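Local coordinates for protein nine-heme cytochrome c (Desulfovibrio desulfuricans, PDB 1OFW) that carries nine c-type hemes for electron transfer and may form part of a transmembrane redox complex that passes electrons to the cytoplasm for sulfate reduction, at residues G27-F35 against H131-M142. Numbering follows the deposited sequence.
Sequences GAAMKPVVF and HNITPSMTPEQM. With HEC (heme c), chain G.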
loop_
_atom_site.group_PDB
_atom_site.type_symbol
_atom_site.label_atom_id
_atom_site.label_comp_id
_atom_site.label_asym_id
_atom_site.label_seq_id
_atom_site.Cartn_x
_atom_site.Cartn_y
_atom_site.Cartn_z
ATOM N N GLY A 27 -15.276 -4.828 23.409
ATOM C CA GLY A 27 -14.183 -4.359 22.547
ATOM C C GLY A 27 -14.156 -5.107 21.224
ATOM O O GLY A 27 -13.091 -5.465 20.691
ATOM N N ALA A 28 -15.352 -5.324 20.706
ATOM C CA ALA A 28 -15.534 -5.954 19.403
ATOM C C ALA A 28 -15.092 -4.925 18.365
ATOM O O ALA A 28 -15.824 -3.981 18.083
ATOM C CB ALA A 28 -16.986 -6.380 19.230
ATOM N N ALA A 29 -13.903 -5.066 17.800
ATOM C CA ALA A 29 -13.299 -4.043 16.979
ATOM C C ALA A 29 -11.942 -4.479 16.430
ATOM O O ALA A 29 -11.315 -5.412 16.928
ATOM C CB ALA A 29 -13.075 -2.796 17.816
ATOM N N MET A 30 -11.510 -3.742 15.407
ATOM C CA MET A 30 -10.116 -3.859 14.993
ATOM C C MET A 30 -9.193 -3.330 16.088
ATOM O O MET A 30 -9.612 -2.568 16.970
ATOM C CB MET A 30 -9.848 -3.037 13.724
ATOM C CG MET A 30 -10.712 -3.417 12.533
ATOM S SD MET A 30 -10.275 -5.024 11.834
ATOM C CE MET A 30 -8.669 -4.648 11.141
ATOM N N LYS A 31 -7.905 -3.674 16.048
ATOM C CA LYS A 31 -6.905 -2.991 16.851
ATOM C C LYS A 31 -6.976 -1.514 16.514
ATOM O O LYS A 31 -7.108 -1.149 15.344
ATOM C CB LYS A 31 -5.485 -3.479 16.565
ATOM C CG LYS A 31 -5.269 -4.913 17.056
ATOM C CD LYS A 31 -3.858 -5.331 16.686
ATOM C CE LYS A 31 -3.536 -6.690 17.276
ATOM N NZ LYS A 31 -2.112 -7.007 16.920
ATOM N N PRO A 32 -6.911 -0.626 17.509
ATOM C CA PRO A 32 -6.793 0.792 17.189
ATOM C C PRO A 32 -5.580 1.114 16.326
ATOM O O PRO A 32 -4.617 0.361 16.263
ATOM C CB PRO A 32 -6.702 1.447 18.567
ATOM C CG PRO A 32 -7.404 0.481 19.479
ATOM C CD PRO A 32 -7.021 -0.900 18.943
ATOM N N VAL A 33 -5.647 2.244 15.661
ATOM C CA VAL A 33 -4.611 2.730 14.736
ATOM C C VAL A 33 -3.756 3.815 15.365
ATOM O O VAL A 33 -4.318 4.803 15.854
ATOM C CB VAL A 33 -5.276 3.273 13.468
ATOM C CG1 VAL A 33 -4.258 3.894 12.547
ATOM C CG2 VAL A 33 -6.050 2.165 12.747
ATOM N N VAL A 34 -2.443 3.638 15.340
ATOM C CA VAL A 34 -1.560 4.711 15.799
ATOM C C VAL A 34 -1.094 5.470 14.560
ATOM O O VAL A 34 -0.383 4.955 13.693
ATOM C CB VAL A 34 -0.380 4.192 16.605
ATOM C CG1 VAL A 34 0.488 5.370 17.037
ATOM C CG2 VAL A 34 -0.849 3.423 17.833
ATOM N N PHE A 35 -1.548 6.693 14.417
ATOM C CA PHE A 35 -1.315 7.570 13.302
ATOM C C PHE A 35 -0.155 8.492 13.648
ATOM O O PHE A 35 -0.207 9.174 14.673
ATOM C CB PHE A 35 -2.581 8.371 13.004
ATOM C CG PHE A 35 -2.399 9.400 11.910
ATOM C CD1 PHE A 35 -2.256 9.018 10.581
ATOM C CD2 PHE A 35 -2.346 10.747 12.175
ATOM C CE1 PHE A 35 -2.096 9.921 9.576
ATOM C CE2 PHE A 35 -2.189 11.649 11.147
ATOM C CZ PHE A 35 -2.034 11.277 9.833
ATOM N N HIS A 131 -3.666 -0.919 11.687
ATOM C CA HIS A 131 -4.277 -1.468 12.905
ATOM C C HIS A 131 -3.194 -2.178 13.709
ATOM O O HIS A 131 -3.001 -3.389 13.657
ATOM C CB HIS A 131 -5.457 -2.366 12.506
ATOM C CG HIS A 131 -6.595 -1.620 11.868
ATOM N ND1 HIS A 131 -7.546 -0.961 12.658
ATOM C CD2 HIS A 131 -6.978 -1.403 10.589
ATOM C CE1 HIS A 131 -8.429 -0.388 11.874
ATOM N NE2 HIS A 131 -8.126 -0.630 10.599
ATOM N N ASN A 132 -2.428 -1.343 14.394
ATOM C CA ASN A 132 -1.038 -1.608 14.770
ATOM C C ASN A 132 -0.730 -1.322 16.223
ATOM O O ASN A 132 0.464 -1.226 16.568
ATOM C CB ASN A 132 -0.160 -0.735 13.854
ATOM C CG ASN A 132 -0.301 0.755 14.055
ATOM O OD1 ASN A 132 -0.959 1.232 14.961
ATOM N ND2 ASN A 132 0.316 1.589 13.229
ATOM N N ILE A 133 -1.691 -1.174 17.090
ATOM C CA ILE A 133 -1.462 -0.814 18.494
ATOM C C ILE A 133 -0.542 -1.720 19.289
ATOM O O ILE A 133 -0.547 -2.937 19.151
ATOM C CB ILE A 133 -2.798 -0.793 19.299
ATOM C CG1 ILE A 133 -2.631 -0.052 20.635
ATOM C CG2 ILE A 133 -3.370 -2.183 19.540
ATOM C CD1 ILE A 133 -2.334 1.412 20.512
ATOM N N THR A 134 0.178 -1.102 20.238
ATOM C CA THR A 134 1.008 -1.834 21.162
ATOM C C THR A 134 0.217 -2.877 21.950
ATOM O O THR A 134 -0.898 -2.648 22.403
ATOM C CB THR A 134 1.757 -0.950 22.175
ATOM O OG1 THR A 134 2.369 -1.796 23.166
ATOM C CG2 THR A 134 0.802 -0.030 22.918
ATOM N N PRO A 135 0.803 -4.069 22.137
ATOM C CA PRO A 135 0.165 -5.070 22.999
ATOM C C PRO A 135 -0.034 -4.607 24.416
ATOM O O PRO A 135 -0.818 -5.189 25.155
ATOM C CB PRO A 135 1.186 -6.216 23.025
ATOM C CG PRO A 135 1.897 -6.078 21.718
ATOM C CD PRO A 135 2.051 -4.588 21.531
ATOM N N SER A 136 0.624 -3.549 24.844
ATOM C CA SER A 136 0.463 -3.059 26.207
ATOM C C SER A 136 -0.875 -2.412 26.511
ATOM O O SER A 136 -1.301 -2.297 27.670
ATOM C CB SER A 136 1.584 -2.037 26.469
ATOM O OG SER A 136 2.838 -2.675 26.278
ATOM N N MET A 137 -1.598 -1.929 25.494
ATOM C CA MET A 137 -2.912 -1.341 25.778
ATOM C C MET A 137 -3.824 -2.330 26.474
ATOM O O MET A 137 -3.911 -3.470 26.026
ATOM C CB MET A 137 -3.558 -0.899 24.452
ATOM C CG MET A 137 -4.942 -0.308 24.673
ATOM S SD MET A 137 -5.860 -0.019 23.166
ATOM C CE MET A 137 -6.215 -1.650 22.591
ATOM N N THR A 138 -4.518 -1.962 27.538
ATOM C CA THR A 138 -5.399 -2.917 28.203
ATOM C C THR A 138 -6.812 -2.837 27.665
ATOM O O THR A 138 -7.214 -1.861 27.031
ATOM C CB THR A 138 -5.508 -2.595 29.718
ATOM O OG1 THR A 138 -6.098 -1.286 29.847
ATOM C CG2 THR A 138 -4.162 -2.529 30.411
ATOM N N PRO A 139 -7.672 -3.817 27.931
ATOM C CA PRO A 139 -9.085 -3.675 27.573
ATOM C C PRO A 139 -9.781 -2.499 28.230
ATOM O O PRO A 139 -10.673 -1.885 27.644
ATOM C CB PRO A 139 -9.701 -4.979 28.086
ATOM C CG PRO A 139 -8.558 -5.937 28.124
ATOM C CD PRO A 139 -7.353 -5.116 28.536
ATOM N N GLU A 140 -9.397 -2.120 29.452
ATOM C CA GLU A 140 -9.942 -0.902 30.051
ATOM C C GLU A 140 -9.560 0.368 29.286
ATOM O O GLU A 140 -10.397 1.270 29.091
ATOM C CB GLU A 140 -9.458 -0.855 31.516
ATOM C CG GLU A 140 -9.532 -2.245 32.164
ATOM C CD GLU A 140 -8.303 -3.118 32.056
ATOM O OE1 GLU A 140 -7.215 -2.825 32.613
ATOM O OE2 GLU A 140 -8.359 -4.175 31.409
ATOM N N GLN A 141 -8.303 0.453 28.847
ATOM C CA GLN A 141 -7.872 1.581 28.013
ATOM C C GLN A 141 -8.642 1.622 26.694
ATOM O O GLN A 141 -9.069 2.657 26.209
ATOM C CB GLN A 141 -6.368 1.472 27.776
ATOM C CG GLN A 141 -5.528 2.045 28.911
ATOM C CD GLN A 141 -4.059 1.685 28.764
ATOM O OE1 GLN A 141 -3.649 0.682 28.205
ATOM N NE2 GLN A 141 -3.251 2.580 29.310
ATOM N N MET A 142 -8.858 0.455 26.092
ATOM C CA MET A 142 -9.693 0.410 24.858
ATOM C C MET A 142 -11.057 0.982 25.072
ATOM O O MET A 142 -11.575 1.742 24.261
ATOM C CB MET A 142 -9.722 -1.057 24.392
ATOM C CG MET A 142 -10.569 -1.257 23.132
ATOM S SD MET A 142 -9.759 -0.541 21.677
ATOM C CE MET A 142 -10.748 -1.237 20.368
HETATM FE FE HEC G . -9.204 0.063 9.038
HETATM C CHA HEC G . -11.215 1.744 11.246
HETATM C CHB HEC G . -11.311 -2.611 9.201
HETATM C CHC HEC G . -7.246 -1.607 6.802
HETATM C CHD HEC G . -7.140 2.778 8.859
HETATM N NA HEC G . -10.915 -0.310 10.000
HETATM C C1A HEC G . -11.654 0.512 10.864
HETATM C C2A HEC G . -12.916 -0.106 11.200
HETATM C C3A HEC G . -12.922 -1.314 10.621
HETATM C C4A HEC G . -11.672 -1.466 9.880
HETATM C CMA HEC G . -14.008 -2.405 10.684
HETATM C CAA HEC G . -14.008 0.569 12.040
HETATM C CBA HEC G . -13.753 0.477 13.559
HETATM C CGA HEC G . -13.811 -0.929 14.120
HETATM O O1A HEC G . -14.894 -1.575 13.977
HETATM O O2A HEC G . -12.800 -1.364 14.723
HETATM N NB HEC G . -9.270 -1.743 8.196
HETATM C C1B HEC G . -10.180 -2.762 8.422
HETATM C C2B HEC G . -9.755 -3.966 7.734
HETATM C C3B HEC G . -8.627 -3.657 7.053
HETATM C C4B HEC G . -8.329 -2.274 7.331
HETATM C CMB HEC G . -10.484 -5.318 7.851
HETATM C CAB HEC G . -7.733 -4.532 6.169
HETATM C CBB HEC G . -8.587 -5.249 5.075
HETATM N NC HEC G . -7.520 0.488 8.070
HETATM C C1C HEC G . -6.858 -0.334 7.176
HETATM C C2C HEC G . -5.689 0.341 6.690
HETATM C C3C HEC G . -5.645 1.562 7.267
HETATM C C4C HEC G . -6.804 1.658 8.110
HETATM C CMC HEC G . -4.696 -0.332 5.718
HETATM C CAC HEC G . -4.547 2.638 7.179
HETATM C CBC HEC G . -4.213 3.054 5.728
HETATM N ND HEC G . -9.161 1.866 9.899
HETATM C C1D HEC G . -8.186 2.827 9.750
HETATM C C2D HEC G . -8.413 3.907 10.699
HETATM C C3D HEC G . -9.526 3.596 11.384
HETATM C C4D HEC G . -10.036 2.359 10.860
HETATM C CMD HEC G . -7.517 5.161 10.840
HETATM C CAD HEC G . -10.151 4.405 12.543
HETATM C CBD HEC G . -9.498 3.986 13.894
HETATM C CGD HEC G . -10.056 2.707 14.449
HETATM O O1D HEC G . -9.318 1.711 14.735
HETATM O O2D HEC G . -11.301 2.680 14.644
HETATM O O HOH W 1 -0.296 -4.673 16.963
HETATM O O HOH W 2 -1.215 -5.437 19.640
#
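The His131 ring fits into a slot between Met30 and Val33. Met30 CE lies over one face, 3.8 Å from the ring centroid, and Val33 CG2 packs on the opposite face; both are CH-pi contacts. Met30 reaches over the ring because its chain bends at chi2 (-71°) and chi3 (-69°). The third wall is Lys31 O, which accepts a hydrogen bond from His131 ND1 (2.7 Å) in the ring plane. This fixes the ring's rotation while His131 NE2 binds the heme iron at 2.0 Å. The ND1 bond would probably make the imidazole a stronger donor to the iron. Met30 N donates a hydrogen bond to heme propionate O2A (2.8 Å).

Farther along, the Pro32 ring is the bump. Its CG presses on Met142 SD (3.4 Å), its CD meets Met137 CE, and Ile133 CG2 forms another side of the hollow. Ile133 CD1 also touches Val34 CG2. Asn132 OD1 accepts a hydrogen bond from Val34 N (2.9 Å). Two waters bridge Lys31 NZ and Ile133 O, one by a weak bond to NZ.

His131 ends the Cys-X-X-Cys-His motif after helix 124-130, and His81 completes bis-histidine heme 5. Met142 projects from helix 139-147. Strand 13-16 pairs antiparallel with 33-36; its Val15 and Thr162 of helix 152-164 pack on Val34 and Ile133.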